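Local structure of vitamin B12-binding protein (Vibrio cholerae O395, 5YSC) at residues Glu259-Cys262 against Thr263-Ile267; His216-Ala219 against Asn220-Trp224; Glu71-Thr75 against Leu76-Leu80; Glu201-Val205 against Lys206-Val210. The protein binds vitamin B12 in the periplasm and probably delivers it to BtuC, the membrane subunit of the BtuCDF import complex. One frame throughout, in Å; residues are numbered along the deposited sequence.

Contact 1 of 4, residues Glu259-Cys262 against Thr263-Ile267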
loop_
_atom_site.group_PDB
_atom_site.type_symbol
_atom_site.label_atom_id
_atom_site.label_comp_id
_atom_site.label_asym_id
_atom_site.label_seq_id
_atom_site.Cartn_x
_atom_site.Cartn_y
_atom_site.Cartn_z
ATOM N N GLU A 259 -9.028 -4.279 -8.534
ATOM C CA GLU A 259 -9.687 -4.282 -9.842
ATOM C C GLU A 259 -8.678 -4.043 -10.974
ATOM O O GLU A 259 -8.724 -4.708 -12.024
ATOM C CB GLU A 259 -10.822 -3.231 -9.818
ATOM C CG GLU A 259 -12.042 -3.594 -10.550
ATOM C CD GLU A 259 -13.159 -2.583 -10.341
ATOM O OE1 GLU A 259 -13.738 -2.535 -9.219
ATOM O OE2 GLU A 259 -13.465 -1.856 -11.322
ATOM N N GLN A 260 -7.783 -3.066 -10.812
ATOM C CA GLN A 260 -6.863 -2.707 -11.896
ATOM C C GLN A 260 -5.915 -3.858 -12.186
ATOM O O GLN A 260 -5.730 -4.262 -13.341
ATOM C CB GLN A 260 -6.073 -1.440 -11.522
ATOM C CG GLN A 260 -5.183 -0.916 -12.640
ATOM C CD GLN A 260 -4.413 0.313 -12.268
ATOM O OE1 GLN A 260 -3.813 0.402 -11.199
ATOM N NE2 GLN A 260 -4.410 1.279 -13.173
ATOM N N VAL A 261 -5.295 -4.388 -11.125
ATOM C CA VAL A 261 -4.363 -5.496 -11.262
ATOM C C VAL A 261 -5.048 -6.707 -11.866
ATOM O O VAL A 261 -4.544 -7.307 -12.826
ATOM C CB VAL A 261 -3.738 -5.847 -9.893
ATOM C CG1 VAL A 261 -3.027 -7.225 -9.934
ATOM C CG2 VAL A 261 -2.787 -4.759 -9.555
ATOM N N CYS A 262 -6.202 -7.073 -11.299
ATOM C CA CYS A 262 -6.935 -8.265 -11.713
ATOM C C CYS A 262 -7.439 -8.152 -13.144
ATOM O O CYS A 262 -7.434 -9.140 -13.898
ATOM C CB CYS A 262 -8.099 -8.486 -10.775
ATOM S SG CYS A 262 -7.774 -9.363 -9.255
ATOM N N THR A 263 -7.885 -6.967 -13.542
ATOM C CA THR A 263 -8.294 -6.784 -14.934
ATOM C C THR A 263 -7.120 -6.995 -15.885
ATOM O O THR A 263 -7.249 -7.677 -16.903
ATOM C CB THR A 263 -8.909 -5.398 -15.131
ATOM O OG1 THR A 263 -10.137 -5.306 -14.401
ATOM C CG2 THR A 263 -9.153 -5.110 -16.659
ATOM N N TYR A 264 -5.954 -6.432 -15.559
ATOM C CA TYR A 264 -4.767 -6.614 -16.387
ATOM C C TYR A 264 -4.290 -8.066 -16.417
ATOM O O TYR A 264 -3.901 -8.575 -17.477
ATOM C CB TYR A 264 -3.638 -5.710 -15.894
ATOM C CG TYR A 264 -3.703 -4.280 -16.411
ATOM C CD1 TYR A 264 -3.867 -4.026 -17.776
ATOM C CD2 TYR A 264 -3.553 -3.180 -15.558
ATOM C CE1 TYR A 264 -3.916 -2.741 -18.275
ATOM C CE2 TYR A 264 -3.606 -1.879 -16.064
ATOM C CZ TYR A 264 -3.781 -1.673 -17.419
ATOM O OH TYR A 264 -3.848 -0.411 -17.944
ATOM N N LEU A 265 -4.224 -8.737 -15.258
ATOM C CA LEU A 265 -3.861 -10.149 -15.274
ATOM C C LEU A 265 -4.884 -10.989 -16.010
ATOM O O LEU A 265 -4.517 -12.024 -16.581
ATOM C CB LEU A 265 -3.660 -10.645 -13.845
ATOM C CG LEU A 265 -2.211 -10.712 -13.363
ATOM C CD1 LEU A 265 -1.245 -9.770 -14.057
ATOM C CD2 LEU A 265 -2.118 -10.572 -11.833
ATOM N N LYS A 266 -6.154 -10.564 -16.035
ATOM C CA LYS A 266 -7.137 -11.247 -16.884
ATOM C C LYS A 266 -6.807 -11.090 -18.358
ATOM O O LYS A 266 -6.800 -12.072 -19.110
ATOM C CB LYS A 266 -8.533 -10.721 -16.605
ATOM C CG LYS A 266 -9.613 -11.509 -17.269
ATOM C CD LYS A 266 -10.924 -10.882 -16.979
ATOM C CE LYS A 266 -12.038 -11.711 -17.486
ATOM N NZ LYS A 266 -13.333 -10.969 -17.385
ATOM N N ILE A 267 -6.544 -9.853 -18.797
ATOM C CA ILE A 267 -6.122 -9.615 -20.178
ATOM C C ILE A 267 -4.942 -10.496 -20.547
ATOM O O ILE A 267 -4.863 -11.026 -21.664
ATOM C CB ILE A 267 -5.819 -8.122 -20.388
ATOM C CG1 ILE A 267 -7.111 -7.319 -20.215
ATOM C CG2 ILE A 267 -5.240 -7.866 -21.747
ATOM C CD1 ILE A 267 -6.932 -5.818 -20.166
#
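Thr263 is bonded twice to the carbonyl of Glu259, one turn back along the helix. Its backbone N reaches Glu259 O at 2.8 Å, the usual i to i+4 bond. Its hydroxyl, Thr263 OG1, donates to the same Glu259 O, also at 2.8 Å. The two donors approach from opposite faces of the carbonyl plane. OG1 lies beside its own backbone N (chi1 -66°), which brings it back over the preceding turn. One carbonyl oxygen thus takes two hydrogen bonds, which holds the threonine side chain in this rotation. Tyr149 OH adds a weak bond to the hydroxyl.

Further backbone bonds follow the same spacing. Tyr264 N donates to Gln260 O at 3.1 Å, Leu265 N to Val261 O at 2.8 Å and Lys266 N to Cys262 O at 2.9 Å.

Two side-chain pairs pack along the helix. Gln260 and Tyr264 lie side by side and point the same way. The CG methylene of Gln260 is 3.9 Å from CE2 of the Tyr264 ring, and the amide and ring planes are 29° apart. The amide is held further out, where Gln260 OE1 accepts from Asn243 N, while Tyr264 stacks on Trp240. Val261 and Leu265 also run alongside each other, with Val261 CG1 4.0 Å from Leu265 CD2.

Covalent and ionic links tie this turn to its surroundings. Cys262 forms a disulfide with Cys182, and Glu259 makes a salt bridge to Arg141. This is regular alpha-helical i to i+4 packing, here in the C-terminal helix 254-267 of a periplasmic binding protein.

Contact 2 of 4, residues His216-Ala219 against Asn220-Trp224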
loop_
_atom_site.group_PDB
_atom_site.type_symbol
_atom_site.label_atom_id
_atom_site.label_comp_id
_atom_site.label_asym_id
_atom_site.label_seq_id
_atom_site.Cartn_x
_atom_site.Cartn_y
_atom_site.Cartn_z
ATOM N N HIS A 216 4.263 7.331 -14.778
ATOM C CA HIS A 216 5.338 8.239 -15.162
ATOM C C HIS A 216 6.238 7.575 -16.200
ATOM O O HIS A 216 6.556 8.166 -17.241
ATOM C CB HIS A 216 6.140 8.641 -13.908
ATOM C CG HIS A 216 5.437 8.338 -12.605
ATOM N ND1 HIS A 216 4.068 8.460 -12.441
ATOM C CD2 HIS A 216 5.911 7.886 -11.416
ATOM C CE1 HIS A 216 3.733 8.105 -11.215
ATOM N NE2 HIS A 216 4.832 7.758 -10.569
ATOM N N ALA A 217 6.620 6.319 -15.935
ATOM C CA ALA A 217 7.481 5.556 -16.842
ATOM C C ALA A 217 6.817 5.343 -18.194
ATOM O O ALA A 217 7.467 5.448 -19.245
ATOM C CB ALA A 217 7.829 4.202 -16.216
ATOM N N ILE A 218 5.524 5.032 -18.194
ATOM C CA ILE A 218 4.818 4.832 -19.454
ATOM C C ILE A 218 4.837 6.120 -20.262
ATOM O O ILE A 218 5.242 6.141 -21.436
ATOM C CB ILE A 218 3.382 4.346 -19.185
ATOM C CG1 ILE A 218 3.396 3.000 -18.443
ATOM C CG2 ILE A 218 2.610 4.225 -20.461
ATOM C CD1 ILE A 218 4.044 1.860 -19.203
ATOM N N ALA A 219 4.461 7.226 -19.612
ATOM C CA ALA A 219 4.345 8.514 -20.282
ATOM C C ALA A 219 5.671 8.966 -20.863
ATOM O O ALA A 219 5.698 9.625 -21.907
ATOM C CB ALA A 219 3.834 9.565 -19.296
ATOM N N ASN A 220 6.770 8.654 -20.194
ATOM C CA ASN A 220 8.076 9.086 -20.657
ATOM C C ASN A 220 8.685 8.119 -21.666
ATOM O O ASN A 220 9.724 8.437 -22.259
ATOM C CB ASN A 220 9.013 9.258 -19.452
ATOM C CG ASN A 220 8.500 10.296 -18.460
ATOM O OD1 ASN A 220 7.957 11.329 -18.855
ATOM N ND2 ASN A 220 8.666 10.020 -17.172
ATOM N N GLY A 221 8.040 6.971 -21.897
ATOM C CA GLY A 221 8.633 5.876 -22.650
ATOM C C GLY A 221 9.323 4.933 -21.692
ATOM O O GLY A 221 10.330 5.299 -21.082
ATOM N N HIS A 222 8.782 3.732 -21.522
ATOM C CA HIS A 222 9.291 2.899 -20.448
ATOM C C HIS A 222 10.562 2.178 -20.888
ATOM O O HIS A 222 10.845 2.004 -22.083
ATOM C CB HIS A 222 8.238 1.903 -19.956
ATOM C CG HIS A 222 7.875 0.855 -20.953
ATOM N ND1 HIS A 222 8.653 -0.260 -21.176
ATOM C CD2 HIS A 222 6.797 0.730 -21.759
ATOM C CE1 HIS A 222 8.077 -1.017 -22.090
ATOM N NE2 HIS A 222 6.947 -0.441 -22.460
ATOM N N MET A 223 11.339 1.770 -19.891
ATOM C CA MET A 223 12.692 1.310 -20.146
ATOM C C MET A 223 12.736 -0.027 -20.869
ATOM O O MET A 223 13.809 -0.407 -21.360
ATOM C CB MET A 223 13.453 1.195 -18.830
ATOM C CG MET A 223 12.818 0.201 -17.855
ATOM S SD MET A 223 13.672 0.072 -16.262
ATOM C CE MET A 223 15.246 -0.585 -16.827
ATOM N N TRP A 224 11.617 -0.742 -20.959
ATOM C CA TRP A 224 11.644 -2.097 -21.497
ATOM C C TRP A 224 11.345 -2.135 -22.992
ATOM O O TRP A 224 11.427 -3.211 -23.590
ATOM C CB TRP A 224 10.667 -2.995 -20.715
ATOM C CG TRP A 224 10.956 -2.965 -19.230
ATOM C CD1 TRP A 224 10.220 -2.341 -18.255
ATOM C CD2 TRP A 224 12.095 -3.540 -18.562
ATOM N NE1 TRP A 224 10.822 -2.506 -17.027
ATOM C CE2 TRP A 224 11.976 -3.225 -17.190
ATOM C CE3 TRP A 224 13.196 -4.278 -18.988
ATOM C CZ2 TRP A 224 12.901 -3.652 -16.245
ATOM C CZ3 TRP A 224 14.127 -4.698 -18.034
ATOM C CH2 TRP A 224 13.969 -4.375 -16.685
HETATM O O HOH W 1 6.134 3.839 -22.631
#
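Asn220 folds its side chain back over the carbonyl of His216, at the C-terminal end of helix 215-220, which follows strand 210-213. Its CG sits beside its own backbone N (chi1 -60°), which leaves Asn220 ND2 2.8 Å from His216 O. The angle there is too poor for a hydrogen bond. The bond to His216 O comes from Asn220 N instead, at 3.0 Å.

His222 is the second main partner. It follows Gly221, where the chain leaves the helix with a positive phi of 92°, a backbone shape that glycine takes easily, having no CB to press on the carbonyl oxygen before it. Gly221 N donates to Ile218 O at 3.0 Å, from well above the carbonyl plane, as the short i to i+3 span requires. His222 then returns alongside Ile218, and His222 CD2 lies 3.9 Å from Ile218 CD1. Of the edge strand 239-241, His222 touches Val239 and Ile218 touches Ala241. The ring nitrogen His222 ND1 accepts from Trp224 N at 3.0 Å.

A water donates to Ile218 O and accepts from His222 N.

The chemistry implies a helix end whose carbonyls are satisfied differently: His216 O by the amide four residues on, Ile218 O by the amide three residues on and by the bridging water.

Contact 3 of 4, residues Glu71-Thr75 against Leu76-Leu80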
loop_
_atom_site.group_PDB
_atom_site.type_symbol
_atom_site.label_atom_id
_atom_site.label_comp_id
_atom_site.label_asym_id
_atom_site.label_seq_id
_atom_site.Cartn_x
_atom_site.Cartn_y
_atom_site.Cartn_z
ATOM N N GLU A 71 10.042 15.598 18.352
ATOM C CA GLU A 71 9.909 16.892 19.006
ATOM C C GLU A 71 8.523 17.468 18.766
ATOM O O GLU A 71 7.833 17.874 19.704
ATOM C CB GLU A 71 10.979 17.837 18.486
ATOM C CG GLU A 71 11.022 19.181 19.202
ATOM C CD GLU A 71 12.255 19.992 18.865
ATOM O OE1 GLU A 71 13.028 19.602 17.963
ATOM O OE2 GLU A 71 12.451 21.030 19.520
ATOM N N LYS A 72 8.096 17.480 17.502
ATOM C CA LYS A 72 6.779 18.008 17.151
ATOM C C LYS A 72 5.674 17.185 17.783
ATOM O O LYS A 72 4.682 17.739 18.257
ATOM C CB LYS A 72 6.616 18.047 15.633
ATOM C CG LYS A 72 7.078 19.315 14.992
ATOM C CD LYS A 72 6.938 19.295 13.454
ATOM C CE LYS A 72 6.318 20.554 12.890
ATOM N NZ LYS A 72 4.837 20.379 12.741
ATOM N N ILE A 73 5.824 15.857 17.807
ATOM C CA ILE A 73 4.825 15.012 18.456
ATOM C C ILE A 73 4.685 15.358 19.939
ATOM O O ILE A 73 3.571 15.366 20.495
ATOM C CB ILE A 73 5.169 13.527 18.238
ATOM C CG1 ILE A 73 5.071 13.214 16.739
ATOM C CG2 ILE A 73 4.259 12.640 19.024
ATOM C CD1 ILE A 73 5.285 11.768 16.396
ATOM N N LEU A 74 5.810 15.602 20.620
ATOM C CA LEU A 74 5.745 16.031 22.012
ATOM C C LEU A 74 4.913 17.301 22.123
ATOM O O LEU A 74 4.044 17.426 22.994
ATOM C CB LEU A 74 7.162 16.284 22.531
ATOM C CG LEU A 74 7.965 15.274 23.357
ATOM C CD1 LEU A 74 7.320 13.937 23.594
ATOM C CD2 LEU A 74 9.320 15.102 22.703
ATOM N N THR A 75 5.162 18.209 21.191
ATOM C CA THR A 75 4.457 19.473 21.072
ATOM C C THR A 75 2.949 19.333 20.884
ATOM O O THR A 75 2.207 20.265 21.165
ATOM C CB THR A 75 4.987 20.237 19.855
ATOM O OG1 THR A 75 6.034 21.135 20.250
ATOM C CG2 THR A 75 3.865 20.988 19.166
ATOM N N LEU A 76 2.505 18.180 20.395
ATOM C CA LEU A 76 1.111 17.985 20.013
ATOM C C LEU A 76 0.298 17.201 21.022
ATOM O O LEU A 76 -0.933 17.241 20.955
ATOM C CB LEU A 76 1.021 17.280 18.653
ATOM C CG LEU A 76 1.373 18.162 17.446
ATOM C CD1 LEU A 76 1.610 17.334 16.200
ATOM C CD2 LEU A 76 0.266 19.186 17.185
ATOM N N LYS A 77 0.964 16.486 21.917
ATOM C CA LYS A 77 0.289 15.764 22.990
ATOM C C LYS A 77 -0.842 14.837 22.533
ATOM O O LYS A 77 -1.949 14.917 23.051
ATOM C CB LYS A 77 -0.252 16.757 24.023
ATOM C CG LYS A 77 0.755 17.820 24.436
ATOM C CD LYS A 77 0.109 18.921 25.253
ATOM C CE LYS A 77 0.638 18.924 26.674
ATOM N NZ LYS A 77 0.956 20.295 27.151
ATOM N N PRO A 78 -0.560 13.946 21.589
ATOM C CA PRO A 78 -1.605 13.071 21.067
ATOM C C PRO A 78 -2.076 12.101 22.126
ATOM O O PRO A 78 -1.307 11.674 22.986
ATOM C CB PRO A 78 -0.907 12.344 19.904
ATOM C CG PRO A 78 0.503 12.204 20.381
ATOM C CD PRO A 78 0.774 13.536 21.099
ATOM N N ASP A 79 -3.358 11.747 22.077
ATOM C CA ASP A 79 -3.831 10.641 22.890
ATOM C C ASP A 79 -3.941 9.355 22.092
ATOM O O ASP A 79 -4.250 8.312 22.668
ATOM C CB ASP A 79 -5.168 10.991 23.564
ATOM C CG ASP A 79 -6.251 11.403 22.585
ATOM O OD1 ASP A 79 -6.009 11.362 21.363
ATOM O OD2 ASP A 79 -7.358 11.771 23.041
ATOM N N LEU A 80 -3.658 9.407 20.785
ATOM C CA LEU A 80 -3.558 8.208 19.958
ATOM C C LEU A 80 -2.603 8.472 18.795
ATOM O O LEU A 80 -2.765 9.467 18.092
ATOM C CB LEU A 80 -4.932 7.805 19.410
ATOM C CG LEU A 80 -4.899 6.645 18.412
ATOM C CD1 LEU A 80 -4.433 5.384 19.126
ATOM C CD2 LEU A 80 -6.269 6.439 17.758
#
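This is a local contact at the C-terminal end of helix 70-76, where the chain turns toward strand 80-83. Ile73 and Pro78 carry its apolar part. Their side chains cross at about a right angle, with Ile73 CG2 4.0 Å from Pro78 CG. The isoleucine CG2 is anti to the backbone N, which directs this branch to the proline. Pro78 CD also lies 3.4 Å from Ile73 O.

The same carbonyl closes the helix. Leu76 N donates to Ile73 O at 3.0 Å from above the carbonyl plane. Lys77 N donates to Ile73 O at 3.2 Å, closer to the plane and from the same face. A weak bond, 3.4 Å, runs from Lys77 N to Leu74 O. Lys77 leaves helical geometry with positive phi (52°), and Pro78 then packs against the last turn. A left-handed residue followed by proline is a known C-terminal capping arrangement.

The helix and strand belong to the domain built on the parallel sheet 43-45, 23-25, 80-83 and 103-105. Ile73, Leu76 and Pro78 all touch Ile24 of its strand 23-25. The Leu76 side chain passes back over the preceding turn, with Leu76 CG 3.4 Å from Lys72 O.

Contact 4 of 4, residues Glu201-Val205 against Lys206-Val210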
loop_
_atom_site.group_PDB
_atom_site.type_symbol
_atom_site.label_atom_id
_atom_site.label_comp_id
_atom_site.label_asym_id
_atom_site.label_seq_id
_atom_site.Cartn_x
_atom_site.Cartn_y
_atom_site.Cartn_z
ATOM N N GLU A 201 19.477 -7.329 -16.171
ATOM C CA GLU A 201 19.714 -8.726 -16.530
ATOM C C GLU A 201 18.851 -9.664 -15.695
ATOM O O GLU A 201 18.272 -10.624 -16.218
ATOM C CB GLU A 201 21.202 -9.058 -16.344
ATOM C CG GLU A 201 22.162 -8.477 -17.395
ATOM C CD GLU A 201 22.098 -6.961 -17.534
ATOM O OE1 GLU A 201 22.196 -6.468 -18.689
ATOM O OE2 GLU A 201 21.957 -6.269 -16.497
ATOM N N GLN A 202 18.754 -9.388 -14.400
ATOM C CA GLN A 202 17.936 -10.201 -13.508
ATOM C C GLN A 202 16.491 -10.319 -13.992
ATOM O O GLN A 202 15.926 -11.405 -14.001
ATOM C CB GLN A 202 17.974 -9.643 -12.089
ATOM C CG GLN A 202 19.249 -9.964 -11.336
ATOM C CD GLN A 202 19.296 -9.320 -9.968
ATOM O OE1 GLN A 202 19.660 -8.155 -9.831
ATOM N NE2 GLN A 202 18.931 -10.078 -8.948
ATOM N N VAL A 203 15.896 -9.198 -14.381
ATOM C CA VAL A 203 14.549 -9.223 -14.952
ATOM C C VAL A 203 14.559 -9.988 -16.267
ATOM O O VAL A 203 13.734 -10.880 -16.495
ATOM C CB VAL A 203 14.013 -7.794 -15.165
ATOM C CG1 VAL A 203 12.585 -7.839 -15.735
ATOM C CG2 VAL A 203 14.064 -6.970 -13.883
ATOM N N LEU A 204 15.472 -9.607 -17.170
ATOM C CA LEU A 204 15.522 -10.218 -18.494
ATOM C C LEU A 204 15.579 -11.726 -18.390
ATOM O O LEU A 204 14.858 -12.444 -19.092
ATOM C CB LEU A 204 16.739 -9.708 -19.273
ATOM C CG LEU A 204 16.777 -8.229 -19.672
ATOM C CD1 LEU A 204 18.025 -7.927 -20.496
ATOM C CD2 LEU A 204 15.535 -7.846 -20.424
ATOM N N VAL A 205 16.428 -12.220 -17.499
ATOM C CA VAL A 205 16.579 -13.653 -17.334
ATOM C C VAL A 205 15.251 -14.267 -16.934
ATOM O O VAL A 205 14.861 -15.315 -17.455
ATOM C CB VAL A 205 17.700 -13.925 -16.314
ATOM C CG1 VAL A 205 17.508 -15.228 -15.575
ATOM C CG2 VAL A 205 19.046 -13.894 -17.027
ATOM N N LYS A 206 14.500 -13.576 -16.065
ATOM C CA LYS A 206 13.294 -14.128 -15.448
ATOM C C LYS A 206 12.107 -14.222 -16.408
ATOM O O LYS A 206 11.177 -14.995 -16.154
ATOM C CB LYS A 206 12.897 -13.277 -14.243
ATOM C CG LYS A 206 13.759 -13.463 -12.991
ATOM C CD LYS A 206 13.189 -14.544 -12.088
ATOM C CE LYS A 206 13.946 -14.619 -10.760
ATOM N NZ LYS A 206 13.342 -15.628 -9.864
ATOM N N GLN A 207 12.081 -13.433 -17.470
ATOM C CA GLN A 207 11.042 -13.617 -18.484
ATOM C C GLN A 207 9.628 -13.411 -17.943
ATOM O O GLN A 207 8.745 -14.238 -18.187
ATOM C CB GLN A 207 11.155 -15.026 -19.094
ATOM C CG GLN A 207 10.670 -15.122 -20.531
ATOM C CD GLN A 207 11.464 -14.219 -21.443
ATOM O OE1 GLN A 207 12.551 -13.757 -21.080
ATOM N NE2 GLN A 207 10.912 -13.928 -22.618
ATOM N N PRO A 208 9.351 -12.300 -17.262
ATOM C CA PRO A 208 7.993 -12.074 -16.759
ATOM C C PRO A 208 6.981 -12.039 -17.891
ATOM O O PRO A 208 7.240 -11.486 -18.954
ATOM C CB PRO A 208 8.092 -10.714 -16.062
ATOM C CG PRO A 208 9.243 -10.036 -16.736
ATOM C CD PRO A 208 10.222 -11.134 -17.068
ATOM N N GLN A 209 5.806 -12.595 -17.643
ATOM C CA GLN A 209 4.717 -12.511 -18.618
ATOM C C GLN A 209 4.142 -11.098 -18.702
ATOM O O GLN A 209 3.740 -10.654 -19.785
ATOM C CB GLN A 209 3.622 -13.502 -18.243
ATOM C CG GLN A 209 3.999 -14.943 -18.547
ATOM C CD GLN A 209 2.992 -15.900 -17.994
ATOM O OE1 GLN A 209 2.973 -16.188 -16.796
ATOM N NE2 GLN A 209 2.119 -16.387 -18.858
ATOM N N VAL A 210 4.136 -10.384 -17.575
ATOM C CA VAL A 210 3.599 -9.033 -17.455
ATOM C C VAL A 210 4.609 -8.199 -16.676
ATOM O O VAL A 210 5.195 -8.688 -15.704
ATOM C CB VAL A 210 2.251 -9.029 -16.715
ATOM C CG1 VAL A 210 1.788 -7.604 -16.563
ATOM C CG2 VAL A 210 1.206 -9.853 -17.439
#
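Val203 overlaps the ring of Pro208, five residues on. Its CG1 lies 4.1 Å from Pro208 CG, and the two side chains cross at about a right angle. CG1 is trans to the valine's backbone N (chi1 -179°), which turns this methyl to the proline. Pro208 CD lies 3.6 Å from Val203 O. Both side chains also touch Phe158 of strand 155-159.

The carbonyl of Val203 is the centre of the turn. Gln207 N donates to Val203 O at 3.2 Å. Lys206 N approaches Val203 O at 2.8 Å, but that bond is weak. So are the bonds from Lys206 N to Gln202 O and from Gln207 N to Leu204 O.

Helix 200-206 ends here, and the chain goes on to strand 210-213 of the parallel sheet 184-186, 155-159, 210-213 and 239-241. Gln207 leaves the helix with a positive phi of 62°, and Pro208 lies against the last helical turn as the chain departs. Such a left-handed residue before proline is a recognised helix C-cap.

The CG methylene of Lys206 comes 3.2 Å from Gln202 O, one turn back. A bend at chi2 (-91°) then leads the amine away, and Lys206 NZ is hydrogen-bonded to Ile187 O.

Contacts 1, 2 and 4 lie in the half of the chain built on the sheet with strand 210-213, and contact 3 lies in the other half. Centres of contacts 3 and 4 are 47 Å apart, on opposite sides of the chain's centre. Each holds a glutamate predicted to matter for BtuC binding, Glu71 and Glu201. Contacts 2 and 4 touch: Trp224 CH2 is 3.7 Å from Val203 CB. Contacts 1 and 4 meet where Leu265 CD1 packs 4.2 Å from Val210 CG2. Bound cyanocobalamin lies about 7 Å from the His216 side chain of contact 2, about 11 Å from that of Gln260 in contact 1 and about 12 Å from that of Ile73 in contact 3.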